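Local coordinates for protein neutral ceramidase (Pseudomonas aeruginosa, PDB 2ZXC) that catalyses the hydrolysis of the N-acyl linkage of ceramides to sphingosine and free fatty acid, using a zinc ion, and also runs the reverse synthesis, at residues A[19-24]-A[548-553]; A[68-73]-A[125-130]; A[303-308]-A[321-326]; A[419-424]-A[436-441]. All coordinates share one frame; numbering follows the deposited sequence.

Contact 1 of 4, residues A[19-24]-A[548-553]; sequences AEVGMM and HPKNDL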
loop_
_atom_site.group_PDB
_atom_site.type_symbol
_atom_site.label_atom_id
_atom_site.label_comp_id
_atom_site.label_asym_id
_atom_site.label_seq_id
_atom_site.Cartn_x
_atom_site.Cartn_y
_atom_site.Cartn_z
ATOM N N ALA A 19 -14.901 -8.684 4.755
ATOM C CA ALA A 19 -16.078 -8.874 3.918
ATOM C C ALA A 19 -16.989 -7.666 3.861
ATOM O O ALA A 19 -17.230 -6.997 4.865
ATOM C CB ALA A 19 -16.872 -10.096 4.369
ATOM N N GLU A 20 -17.466 -7.396 2.654
ATOM C CA GLU A 20 -18.395 -6.314 2.374
ATOM C C GLU A 20 -17.962 -4.861 2.507
ATOM O O GLU A 20 -18.720 -4.022 3.004
ATOM C CB GLU A 20 -19.694 -6.539 3.150
ATOM C CG GLU A 20 -20.319 -7.897 2.847
ATOM C CD GLU A 20 -21.798 -7.957 3.179
ATOM O OE1 GLU A 20 -22.189 -7.533 4.289
ATOM O OE2 GLU A 20 -22.573 -8.435 2.325
ATOM N N VAL A 21 -16.736 -4.558 2.091
ATOM C CA VAL A 21 -16.312 -3.166 2.053
ATOM C C VAL A 21 -15.513 -2.993 0.767
ATOM O O VAL A 21 -14.579 -3.749 0.479
ATOM C CB VAL A 21 -15.500 -2.702 3.309
ATOM C CG1 VAL A 21 -15.573 -3.722 4.403
ATOM C CG2 VAL A 21 -14.097 -2.334 2.930
ATOM N N GLY A 22 -15.927 -2.012 -0.027
ATOM C CA GLY A 22 -15.272 -1.748 -1.290
ATOM C C GLY A 22 -13.763 -1.771 -1.194
ATOM O O GLY A 22 -13.180 -1.266 -0.231
ATOM N N MET A 23 -13.121 -2.362 -2.191
ATOM C CA MET A 23 -11.675 -2.408 -2.181
ATOM C C MET A 23 -11.090 -1.117 -2.730
ATOM O O MET A 23 -11.686 -0.457 -3.586
ATOM C CB MET A 23 -11.181 -3.641 -2.933
ATOM C CG MET A 23 -11.141 -4.855 -2.005
ATOM S SD MET A 23 -11.725 -6.395 -2.710
ATOM C CE MET A 23 -10.160 -7.187 -3.106
ATOM N N MET A 24 -9.925 -0.761 -2.201
ATOM C CA MET A 24 -9.231 0.468 -2.554
ATOM C C MET A 24 -8.249 0.332 -3.712
ATOM O O MET A 24 -7.332 -0.490 -3.669
ATOM C CB MET A 24 -8.489 0.987 -1.322
ATOM C CG MET A 24 -7.895 2.374 -1.490
ATOM S SD MET A 24 -9.187 3.588 -1.765
ATOM C CE MET A 24 -8.666 4.354 -3.267
ATOM N N HIS A 548 -20.303 -12.996 10.117
ATOM C CA HIS A 548 -19.682 -11.929 9.334
ATOM C C HIS A 548 -18.315 -11.481 9.860
ATOM O O HIS A 548 -18.211 -10.966 10.969
ATOM C CB HIS A 548 -20.622 -10.731 9.299
ATOM C CG HIS A 548 -20.478 -9.887 8.076
ATOM N ND1 HIS A 548 -19.290 -9.290 7.718
ATOM C CD2 HIS A 548 -21.377 -9.537 7.127
ATOM C CE1 HIS A 548 -19.462 -8.609 6.599
ATOM N NE2 HIS A 548 -20.720 -8.743 6.220
ATOM N N PRO A 549 -17.251 -11.651 9.060
ATOM C CA PRO A 549 -15.912 -11.244 9.508
ATOM C C PRO A 549 -15.803 -9.776 9.895
ATOM O O PRO A 549 -14.857 -9.372 10.572
ATOM C CB PRO A 549 -15.011 -11.616 8.324
ATOM C CG PRO A 549 -15.949 -11.627 7.143
ATOM C CD PRO A 549 -17.200 -12.247 7.715
ATOM N N LYS A 550 -16.782 -8.983 9.474
ATOM C CA LYS A 550 -16.797 -7.564 9.791
ATOM C C LYS A 550 -16.940 -7.395 11.297
ATOM O O LYS A 550 -16.571 -6.365 11.861
ATOM C CB LYS A 550 -17.970 -6.884 9.084
ATOM C CG LYS A 550 -17.656 -5.529 8.503
ATOM C CD LYS A 550 -18.841 -5.003 7.719
ATOM C CE LYS A 550 -18.393 -4.302 6.459
ATOM N NZ LYS A 550 -19.532 -3.682 5.735
ATOM N N ASN A 551 -17.494 -8.407 11.950
ATOM C CA ASN A 551 -17.671 -8.342 13.393
ATOM C C ASN A 551 -16.338 -8.242 14.106
ATOM O O ASN A 551 -16.241 -7.609 15.157
ATOM C CB ASN A 551 -18.413 -9.574 13.907
ATOM C CG ASN A 551 -19.867 -9.579 13.512
ATOM O OD1 ASN A 551 -20.575 -8.597 13.712
ATOM N ND2 ASN A 551 -20.322 -10.689 12.951
ATOM N N ASP A 552 -15.308 -8.866 13.539
ATOM C CA ASP A 552 -13.990 -8.850 14.165
ATOM C C ASP A 552 -12.899 -9.109 13.129
ATOM O O ASP A 552 -12.920 -10.114 12.413
ATOM C CB ASP A 552 -13.936 -9.911 15.274
ATOM C CG ASP A 552 -12.791 -9.690 16.248
ATOM O OD1 ASP A 552 -11.633 -9.563 15.802
ATOM O OD2 ASP A 552 -13.049 -9.651 17.469
ATOM N N LEU A 553 -11.943 -8.191 13.055
ATOM C CA LEU A 553 -10.840 -8.294 12.108
ATOM C C LEU A 553 -9.887 -9.431 12.442
ATOM O O LEU A 553 -9.135 -9.906 11.584
ATOM C CB LEU A 553 -10.060 -6.976 12.090
ATOM C CG LEU A 553 -10.550 -5.848 11.182
ATOM C CD1 LEU A 553 -12.067 -5.830 11.089
ATOM C CD2 LEU A 553 -10.005 -4.537 11.725
HETATM O O HOH W 1 -21.748 -5.349 5.768
#
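Glu20 and His548 are joined by a His-carboxylate hydrogen bond. His548 NE2 donates to Glu20 OE1 at 2.7 Å, and the bond is nearly straight (164°). The oxygen lies in the imidazole plane, whereas the ring nitrogen sits above the carboxylate plane. The two planes are 56° apart. The imidazole swings to Glu20 because CG of His548 is anti to the backbone N (chi1 -152°). At the other end of the ring, ND1 accepts from Lys550 N, a residue of the 3-10 segment 549-551, at 3.1 Å. Both ring nitrogens are thus used, which limits rotation of the ring. Ala19 O also lies at the ring edge, 3.3 Å from His548 CE1.

The Lys550 chain bends at its third torsion and brings its amine to the backbone oxygen of Glu20. NZ donates to Glu20 O at 2.9 Å, from above the carbonyl plane. It also bonds to Thr510 O. A water links NZ to Glu20 OE1, 2.8 Å from Lys550 NZ and 2.7 Å from the carboxylate oxygen. On the apolar side, Ala19 CB presses on Pro549 CG at 3.3 Å, a tight carbon pair. Val21 CG1 packs on the Lys550 methylene CE. Trp588 of strand 584-591 touches Ala19, His548 and Pro549.

The chain turns a corner at Glu20 and Val21, and the polar network ties this corner to the C-terminal region. With ND1 accepting and NE2 donating, the bonds are consistent with a neutral imidazole. The nearby ammonium of Lys550 would probably help keep Glu20 ionised.

Contact 2 of 4, residues A[68-73]-A[125-130]; sequences QAVHLK and AIVDGI. With FMT (formic acid), chain E.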
loop_
_atom_site.group_PDB
_atom_site.type_symbol
_atom_site.label_atom_id
_atom_site.label_comp_id
_atom_site.label_asym_id
_atom_site.label_seq_id
_atom_site.Cartn_x
_atom_site.Cartn_y
_atom_site.Cartn_z
ATOM N N GLN A 68 -3.985 11.120 4.082
ATOM C CA GLN A 68 -3.669 12.117 5.086
ATOM C C GLN A 68 -4.295 11.799 6.447
ATOM O O GLN A 68 -3.659 11.987 7.483
ATOM C CB GLN A 68 -4.135 13.485 4.614
ATOM C CG GLN A 68 -3.656 14.609 5.501
ATOM C CD GLN A 68 -3.617 15.911 4.756
ATOM O OE1 GLN A 68 -4.644 16.543 4.529
ATOM N NE2 GLN A 68 -2.423 16.313 4.346
ATOM N N ALA A 69 -5.534 11.312 6.440
ATOM C CA ALA A 69 -6.231 10.988 7.683
ATOM C C ALA A 69 -5.423 10.014 8.529
ATOM O O ALA A 69 -5.324 10.176 9.747
ATOM C CB ALA A 69 -7.623 10.404 7.385
ATOM N N VAL A 70 -4.846 9.007 7.880
ATOM C CA VAL A 70 -4.043 8.003 8.566
ATOM C C VAL A 70 -2.779 8.655 9.100
ATOM O O VAL A 70 -2.409 8.482 10.263
ATOM C CB VAL A 70 -3.637 6.862 7.612
ATOM C CG1 VAL A 70 -2.628 5.941 8.295
ATOM C CG2 VAL A 70 -4.870 6.075 7.195
ATOM N N HIS A 71 -2.118 9.417 8.240
ATOM C CA HIS A 71 -0.900 10.089 8.633
ATOM C C HIS A 71 -1.131 10.963 9.864
ATOM O O HIS A 71 -0.412 10.856 10.853
ATOM C CB HIS A 71 -0.381 10.938 7.477
ATOM C CG HIS A 71 0.909 11.628 7.772
ATOM N ND1 HIS A 71 0.985 12.978 8.046
ATOM C CD2 HIS A 71 2.171 11.150 7.873
ATOM C CE1 HIS A 71 2.240 13.301 8.304
ATOM N NE2 HIS A 71 2.979 12.211 8.206
ATOM N N LEU A 72 -2.141 11.820 9.801
ATOM C CA LEU A 72 -2.456 12.714 10.913
ATOM C C LEU A 72 -2.728 11.978 12.216
ATOM O O LEU A 72 -2.273 12.397 13.280
ATOM C CB LEU A 72 -3.663 13.587 10.561
ATOM C CG LEU A 72 -3.376 14.627 9.468
ATOM C CD1 LEU A 72 -4.653 15.324 9.070
ATOM C CD2 LEU A 72 -2.343 15.644 9.985
ATOM N N LYS A 73 -3.472 10.880 12.127
ATOM C CA LYS A 73 -3.826 10.100 13.302
ATOM C C LYS A 73 -2.645 9.355 13.920
ATOM O O LYS A 73 -2.435 9.429 15.128
ATOM C CB LYS A 73 -4.939 9.097 12.953
ATOM C CG LYS A 73 -5.640 8.453 14.159
ATOM C CD LYS A 73 -6.833 9.283 14.638
ATOM C CE LYS A 73 -7.576 8.619 15.807
ATOM N NZ LYS A 73 -8.294 7.357 15.435
ATOM N N ALA A 125 -7.902 0.142 12.297
ATOM C CA ALA A 125 -7.044 -1.036 12.315
ATOM C C ALA A 125 -5.713 -0.625 11.676
ATOM O O ALA A 125 -4.639 -1.064 12.087
ATOM C CB ALA A 125 -7.678 -2.157 11.511
ATOM N N ILE A 126 -5.801 0.231 10.667
ATOM C CA ILE A 126 -4.620 0.696 9.968
ATOM C C ILE A 126 -3.752 1.613 10.830
ATOM O O ILE A 126 -2.542 1.401 10.930
ATOM C CB ILE A 126 -5.015 1.400 8.644
ATOM C CG1 ILE A 126 -5.447 0.341 7.625
ATOM C CG2 ILE A 126 -3.854 2.221 8.109
ATOM C CD1 ILE A 126 -6.183 0.886 6.445
ATOM N N VAL A 127 -4.344 2.619 11.466
ATOM C CA VAL A 127 -3.520 3.495 12.290
ATOM C C VAL A 127 -2.937 2.745 13.485
ATOM O O VAL A 127 -1.777 2.953 13.837
ATOM C CB VAL A 127 -4.291 4.739 12.801
ATOM C CG1 VAL A 127 -5.131 5.327 11.685
ATOM C CG2 VAL A 127 -5.120 4.396 14.000
ATOM N N ASP A 128 -3.733 1.868 14.101
ATOM C CA ASP A 128 -3.263 1.113 15.262
ATOM C C ASP A 128 -2.139 0.162 14.886
ATOM O O ASP A 128 -1.180 0.004 15.638
ATOM C CB ASP A 128 -4.404 0.313 15.906
ATOM C CG ASP A 128 -5.513 1.199 16.450
ATOM O OD1 ASP A 128 -5.289 2.418 16.626
ATOM O OD2 ASP A 128 -6.615 0.671 16.711
ATOM N N GLY A 129 -2.265 -0.476 13.728
ATOM C CA GLY A 129 -1.245 -1.409 13.276
ATOM C C GLY A 129 0.049 -0.699 12.932
ATOM O O GLY A 129 1.142 -1.200 13.200
ATOM N N ILE A 130 -0.060 0.477 12.332
ATOM C CA ILE A 130 1.134 1.226 11.988
ATOM C C ILE A 130 1.849 1.623 13.275
ATOM O O ILE A 130 3.056 1.400 13.419
ATOM C CB ILE A 130 0.793 2.484 11.160
ATOM C CG1 ILE A 130 0.311 2.058 9.769
ATOM C CG2 ILE A 130 2.017 3.392 11.052
ATOM C CD1 ILE A 130 -0.080 3.203 8.864
HETATM C C FMT E . -5.694 11.827 1.099
HETATM O O1 FMT E . -4.491 11.799 1.479
HETATM O O2 FMT E . -6.673 11.584 1.842
#
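Val70, Ile126, Val127 and Ile130 meet as branched aliphatic side chains, and no flat group has a face or an edge in the interface. The contact is methyl on methyl. Val70 is at its middle. Its CG1 is anti to the backbone N (chi1 171°) and reaches two partners. One is CG2 of Ile126, 3.9 Å from Val70 CG1. The other is CD1 of Ile130, 3.8 Å from the same methyl. Both isoleucines run at about a right angle to the valine. They come from successive turns of helix 120-138, so Val70 meets two branches one turn apart.

Val127 lies beside Val70 and packs more closely on the aliphatic part of Lys73. Its CG1 lies 4.0 Å from Lys73 CB. The lysine chain bends at chi2 (89°), and its amine is 5.9 Å from Asp128 OD1, too far for a salt bridge. Phe123 of the same helix 120-138 also touches Val70 and Lys73.

The axes of segments 68-73 and 125-130 come within 9.6 Å and cross at -44°. At the N-terminal end of helix 68-81, Gln68 N donates to formic acid O1 at 2.7 Å. The formic acid molecule, probably from the crystallisation liquor, is also bound by Ser106 and Tyr445. All three residues are inferred substrate-binding residues.

The two segments meet through apolar packing, so burial and dispersion probably account for most of their attraction. The charged end of Lys73 stays at the border. The packing joins helix 120-138 to the helix whose first turn borders the probable substrate pocket.

Contact 3 of 4, residues A[303-308]-A[321-326]; sequences DFTRLP and LCTAAI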
loop_
_atom_site.group_PDB
_atom_site.type_symbol
_atom_site.label_atom_id
_atom_site.label_comp_id
_atom_site.label_asym_id
_atom_site.label_seq_id
_atom_site.Cartn_x
_atom_site.Cartn_y
_atom_site.Cartn_z
ATOM N N ASP A 303 0.368 24.039 1.439
ATOM C CA ASP A 303 -0.957 24.320 0.917
ATOM C C ASP A 303 -0.757 24.510 -0.585
ATOM O O ASP A 303 -0.104 25.456 -1.011
ATOM C CB ASP A 303 -1.527 25.587 1.557
ATOM C CG ASP A 303 -2.880 25.964 0.987
ATOM O OD1 ASP A 303 -3.625 25.056 0.565
ATOM O OD2 ASP A 303 -3.205 27.170 0.966
ATOM N N PHE A 304 -1.299 23.592 -1.376
ATOM C CA PHE A 304 -1.151 23.635 -2.824
ATOM C C PHE A 304 -2.030 24.651 -3.521
ATOM O O PHE A 304 -1.789 24.984 -4.679
ATOM C CB PHE A 304 -1.419 22.249 -3.416
ATOM C CG PHE A 304 -0.198 21.371 -3.474
ATOM C CD1 PHE A 304 0.705 21.344 -2.414
ATOM C CD2 PHE A 304 0.052 20.575 -4.588
ATOM C CE1 PHE A 304 1.841 20.539 -2.459
ATOM C CE2 PHE A 304 1.187 19.764 -4.643
ATOM C CZ PHE A 304 2.085 19.746 -3.575
ATOM N N THR A 305 -3.039 25.146 -2.818
ATOM C CA THR A 305 -3.965 26.116 -3.388
ATOM C C THR A 305 -3.278 27.342 -3.966
ATOM O O THR A 305 -2.809 28.213 -3.238
ATOM C CB THR A 305 -4.996 26.565 -2.345
ATOM O OG1 THR A 305 -5.706 25.415 -1.870
ATOM C CG2 THR A 305 -5.987 27.555 -2.959
ATOM N N ARG A 306 -3.219 27.399 -5.289
ATOM C CA ARG A 306 -2.599 28.524 -5.972
ATOM C C ARG A 306 -1.146 28.728 -5.540
ATOM O O ARG A 306 -0.681 29.855 -5.387
ATOM C CB ARG A 306 -3.425 29.791 -5.720
ATOM C CG ARG A 306 -4.857 29.690 -6.251
ATOM C CD ARG A 306 -5.552 31.046 -6.266
ATOM N NE ARG A 306 -5.822 31.537 -4.917
ATOM C CZ ARG A 306 -6.831 31.121 -4.157
ATOM N NH1 ARG A 306 -6.993 31.621 -2.938
ATOM N NH2 ARG A 306 -7.688 30.217 -4.621
ATOM N N LEU A 307 -0.433 27.624 -5.357
ATOM C CA LEU A 307 0.965 27.671 -4.947
ATOM C C LEU A 307 1.829 28.313 -6.041
ATOM O O LEU A 307 1.787 27.901 -7.206
ATOM C CB LEU A 307 1.467 26.248 -4.659
ATOM C CG LEU A 307 2.770 26.031 -3.879
ATOM C CD1 LEU A 307 3.052 24.545 -3.797
ATOM C CD2 LEU A 307 3.923 26.726 -4.555
ATOM N N PRO A 308 2.625 29.331 -5.674
ATOM C CA PRO A 308 3.503 30.027 -6.623
ATOM C C PRO A 308 4.636 29.117 -7.107
ATOM O O PRO A 308 5.360 28.539 -6.299
ATOM C CB PRO A 308 4.040 31.205 -5.807
ATOM C CG PRO A 308 2.992 31.420 -4.753
ATOM C CD PRO A 308 2.638 30.006 -4.365
ATOM N N LEU A 321 -0.377 26.926 -9.120
ATOM C CA LEU A 321 -1.082 25.657 -9.247
ATOM C C LEU A 321 -2.589 25.897 -9.331
ATOM O O LEU A 321 -3.103 26.828 -8.717
ATOM C CB LEU A 321 -0.769 24.791 -8.026
ATOM C CG LEU A 321 -0.070 23.442 -8.183
ATOM C CD1 LEU A 321 0.959 23.482 -9.299
ATOM C CD2 LEU A 321 0.570 23.080 -6.856
ATOM N N CYS A 322 -3.294 25.064 -10.089
ATOM C CA CYS A 322 -4.743 25.195 -10.196
ATOM C C CYS A 322 -5.342 24.446 -9.015
ATOM O O CYS A 322 -4.660 23.642 -8.374
ATOM C CB CYS A 322 -5.281 24.523 -11.470
ATOM S SG CYS A 322 -4.234 24.521 -12.946
ATOM N N THR A 323 -6.612 24.704 -8.719
ATOM C CA THR A 323 -7.270 23.959 -7.656
ATOM C C THR A 323 -7.535 22.611 -8.319
ATOM O O THR A 323 -7.604 22.535 -9.542
ATOM C CB THR A 323 -8.602 24.601 -7.229
ATOM O OG1 THR A 323 -9.293 25.085 -8.382
ATOM C CG2 THR A 323 -8.356 25.740 -6.263
ATOM N N ALA A 324 -7.676 21.561 -7.521
ATOM C CA ALA A 324 -7.882 20.208 -8.028
ATOM C C ALA A 324 -9.043 19.961 -8.994
ATOM O O ALA A 324 -10.149 20.473 -8.819
ATOM C CB ALA A 324 -7.990 19.251 -6.859
ATOM N N ALA A 325 -8.770 19.155 -10.016
ATOM C CA ALA A 325 -9.769 18.788 -11.013
ATOM C C ALA A 325 -9.351 17.498 -11.694
ATOM O O ALA A 325 -8.165 17.258 -11.905
ATOM C CB ALA A 325 -9.917 19.886 -12.061
ATOM N N ILE A 326 -10.326 16.667 -12.036
ATOM C CA ILE A 326 -10.033 15.432 -12.737
ATOM C C ILE A 326 -10.628 15.493 -14.129
ATOM O O ILE A 326 -11.772 15.899 -14.310
ATOM C CB ILE A 326 -10.577 14.217 -11.982
ATOM C CG1 ILE A 326 -9.803 14.068 -10.677
ATOM C CG2 ILE A 326 -10.406 12.954 -12.806
ATOM C CD1 ILE A 326 -10.084 12.792 -9.960
HETATM O O HOH W 2 -3.982 24.123 -5.941
#
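Phe304 O takes two bonds beside the Leu321 side chain. Leu307 N donates to it at 3.0 Å and closes a type II turn from Phe304 to Leu307. A water reaches it more weakly, and the same water donates to Cys322 O at 2.6 Å. The water thus links the turn to segment 321-326. The direct link is Leu321 N to Leu307 O at 3.0 Å, with the donor tilted 26° from the carbonyl plane. Next to it, Arg306 CA makes a CA-H...O contact of 3.3 Å with Leu321 O. Arg306 has the positive phi (57°) expected at the third position of such a turn.

Leu321 supplies the apolar part. Its CD2 comes obliquely to the Phe304 ring, 3.4 Å from CD2 of that ring. The same methyl lies 4.0 Å from Leu307 CB. Leu307 CD1 sits over one face of the Phe304 ring, offset toward its rim. Tyr467 and Tyr475 also meet this ring edge-to-face.

Cys322 points away from the turn and forms the disulfide with Cys370. The arrangement is a beta turn after strand 295-303, packed on a disulfide-linked loop segment.

Contact 4 of 4, residues A[419-424]-A[436-441]; sequences RIRRAV and VVFNGY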
loop_
_atom_site.group_PDB
_atom_site.type_symbol
_atom_site.label_atom_id
_atom_site.label_comp_id
_atom_site.label_asym_id
_atom_site.label_seq_id
_atom_site.Cartn_x
_atom_site.Cartn_y
_atom_site.Cartn_z
ATOM N N ARG A 419 12.979 13.344 -12.984
ATOM C CA ARG A 419 13.331 14.761 -12.985
ATOM C C ARG A 419 13.519 15.303 -11.572
ATOM O O ARG A 419 14.458 16.057 -11.315
ATOM C CB ARG A 419 12.261 15.582 -13.713
ATOM C CG ARG A 419 12.274 15.378 -15.212
ATOM C CD ARG A 419 11.195 16.180 -15.911
ATOM N NE ARG A 419 11.256 15.956 -17.352
ATOM C CZ ARG A 419 10.471 16.546 -18.243
ATOM N NH1 ARG A 419 10.624 16.262 -19.529
ATOM N NH2 ARG A 419 9.540 17.414 -17.856
ATOM N N ILE A 420 12.618 14.937 -10.669
ATOM C CA ILE A 420 12.715 15.375 -9.277
ATOM C C ILE A 420 13.986 14.779 -8.676
ATOM O O ILE A 420 14.727 15.443 -7.953
ATOM C CB ILE A 420 11.500 14.901 -8.451
ATOM C CG1 ILE A 420 10.256 15.700 -8.845
ATOM C CG2 ILE A 420 11.782 15.061 -6.966
ATOM C CD1 ILE A 420 8.966 15.175 -8.226
ATOM N N ARG A 421 14.238 13.514 -8.977
ATOM C CA ARG A 421 15.433 12.865 -8.465
ATOM C C ARG A 421 16.713 13.567 -8.905
ATOM O O ARG A 421 17.580 13.860 -8.078
ATOM C CB ARG A 421 15.476 11.419 -8.915
ATOM C CG ARG A 421 14.589 10.518 -8.109
ATOM C CD ARG A 421 15.061 9.111 -8.298
ATOM N NE ARG A 421 14.266 8.393 -9.273
ATOM C CZ ARG A 421 14.731 7.410 -10.033
ATOM N NH1 ARG A 421 15.998 7.040 -9.943
ATOM N NH2 ARG A 421 13.909 6.766 -10.850
ATOM N N ARG A 422 16.830 13.834 -10.205
ATOM C CA ARG A 422 18.013 14.502 -10.733
ATOM C C ARG A 422 18.154 15.886 -10.119
ATOM O O ARG A 422 19.255 16.300 -9.746
ATOM C CB ARG A 422 17.930 14.657 -12.251
ATOM C CG ARG A 422 17.910 13.375 -13.062
ATOM C CD ARG A 422 18.128 13.743 -14.522
ATOM N NE ARG A 422 17.987 12.616 -15.435
ATOM C CZ ARG A 422 17.027 12.508 -16.348
ATOM N NH1 ARG A 422 16.112 13.464 -16.476
ATOM N NH2 ARG A 422 16.979 11.441 -17.132
ATOM N N ALA A 423 17.035 16.601 -10.022
ATOM C CA ALA A 423 17.044 17.951 -9.469
ATOM C C ALA A 423 17.487 17.957 -8.013
ATOM O O ALA A 423 18.278 18.809 -7.601
ATOM C CB ALA A 423 15.661 18.591 -9.604
ATOM N N VAL A 424 16.978 17.010 -7.233
ATOM C CA VAL A 424 17.343 16.935 -5.821
ATOM C C VAL A 424 18.786 16.462 -5.682
ATOM O O VAL A 424 19.531 16.964 -4.847
ATOM C CB VAL A 424 16.401 15.981 -5.045
ATOM C CG1 VAL A 424 16.942 15.730 -3.642
ATOM C CG2 VAL A 424 15.002 16.596 -4.962
ATOM N N VAL A 436 19.522 9.389 -4.376
ATOM C CA VAL A 436 18.231 9.962 -4.050
ATOM C C VAL A 436 17.152 8.920 -4.322
ATOM O O VAL A 436 16.889 8.574 -5.470
ATOM C CB VAL A 436 17.956 11.219 -4.892
ATOM C CG1 VAL A 436 16.576 11.774 -4.573
ATOM C CG2 VAL A 436 19.013 12.263 -4.599
ATOM N N VAL A 437 16.540 8.414 -3.255
ATOM C CA VAL A 437 15.487 7.410 -3.376
ATOM C C VAL A 437 14.138 8.108 -3.299
ATOM O O VAL A 437 13.767 8.657 -2.263
ATOM C CB VAL A 437 15.569 6.368 -2.243
ATOM C CG1 VAL A 437 14.533 5.288 -2.457
ATOM C CG2 VAL A 437 16.962 5.771 -2.194
ATOM N N PHE A 438 13.410 8.085 -4.406
ATOM C CA PHE A 438 12.110 8.730 -4.485
ATOM C C PHE A 438 11.025 7.733 -4.093
ATOM O O PHE A 438 10.784 6.767 -4.810
ATOM C CB PHE A 438 11.879 9.212 -5.911
ATOM C CG PHE A 438 10.637 10.022 -6.082
ATOM C CD1 PHE A 438 10.668 11.402 -5.929
ATOM C CD2 PHE A 438 9.424 9.405 -6.364
ATOM C CE1 PHE A 438 9.510 12.161 -6.053
ATOM C CE2 PHE A 438 8.265 10.158 -6.487
ATOM C CZ PHE A 438 8.313 11.539 -6.331
ATOM N N ASN A 439 10.371 7.964 -2.958
ATOM C CA ASN A 439 9.315 7.063 -2.507
ATOM C C ASN A 439 7.947 7.719 -2.656
ATOM O O ASN A 439 7.560 8.533 -1.824
ATOM C CB ASN A 439 9.518 6.684 -1.034
ATOM C CG ASN A 439 8.748 5.435 -0.635
ATOM O OD1 ASN A 439 7.590 5.242 -1.024
ATOM N ND2 ASN A 439 9.386 4.584 0.157
ATOM N N GLY A 440 7.223 7.370 -3.717
ATOM C CA GLY A 440 5.893 7.917 -3.911
ATOM C C GLY A 440 4.944 7.184 -2.982
ATOM O O GLY A 440 5.377 6.275 -2.268
ATOM N N TYR A 441 3.669 7.570 -2.977
ATOM C CA TYR A 441 2.670 6.919 -2.124
ATOM C C TYR A 441 3.034 7.107 -0.657
ATOM O O TYR A 441 2.808 6.221 0.167
ATOM C CB TYR A 441 2.601 5.420 -2.442
ATOM C CG TYR A 441 2.371 5.115 -3.908
ATOM C CD1 TYR A 441 1.100 5.217 -4.464
ATOM C CD2 TYR A 441 3.428 4.755 -4.750
ATOM C CE1 TYR A 441 0.882 4.973 -5.810
ATOM C CE2 TYR A 441 3.215 4.507 -6.117
ATOM C CZ TYR A 441 1.931 4.623 -6.634
ATOM O OH TYR A 441 1.664 4.407 -7.973
HETATM O O HOH W 3 17.997 8.462 -8.109
#
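Phe438 and Ile420 form the inner part of the contact. The ring atom CE1 of Phe438 touches CD1 of Ile420 at 3.8 Å, and Ile420 CG2 lies as close to it. The isoleucine comes obliquely to the ring. CG of Phe438 is anti to the backbone N (chi1 -174°), which carries the ring toward the helix. Arg421 then crosses Phe438 at about a right angle. Its methylene CG packs 3.7 Å from Phe438 CB. Its CD lies 3.4 Å from Val436 O. At the far end, Val424 CG1 meets Val436 CG1 at 4.1 Å.

The second shell fixes the arginine. A water in the guanidinium plane links Arg421 NH1, at 3.1 Å, to Val436 O, at 2.9 Å. NH2 of Arg421 forms a salt bridge with Asp179 and also bonds to Asn245. These polar partners hold the guanidinium beyond the apolar patch, while its methylenes pack on the strand. Phe412 meets the Phe438 ring edge-to-face. The Phe438 side chain is about 8 Å from that of Glu411, a zinc ligand.

The axes of 419-424 and 436-440 run roughly antiparallel (144°), 8.6 Å apart at closest approach. Strand 435-440 is at the border of a four-stranded sheet, paired in parallel with strand 403-408. Helix 471-488 packs on helix 414-428 through contacts with Ile420 and Ala423.

In the fold
From the N terminus, segment 19-24 opens the longest loop, which closes only at 548-553. Contact 1 thus ties the N-terminal family region to the C-terminal one. The other three contacts nest inside this loop, in series and without crossing. Contact 2 closes first and joins helices 68-81 and 120-138. Contact 3 then closes a short loop after strand 295-303. Contact 4 closes another between helix 414-428 and strand 435-440. Strands 295-303 and 435-440 border the same four-stranded sheet on opposite sides. Contacts 1 and 2 touch directly, with Leu553 CD2 3.3 Å from Ala125 CB. Contacts 1 and 4 lie on opposite sides of the chain's centre.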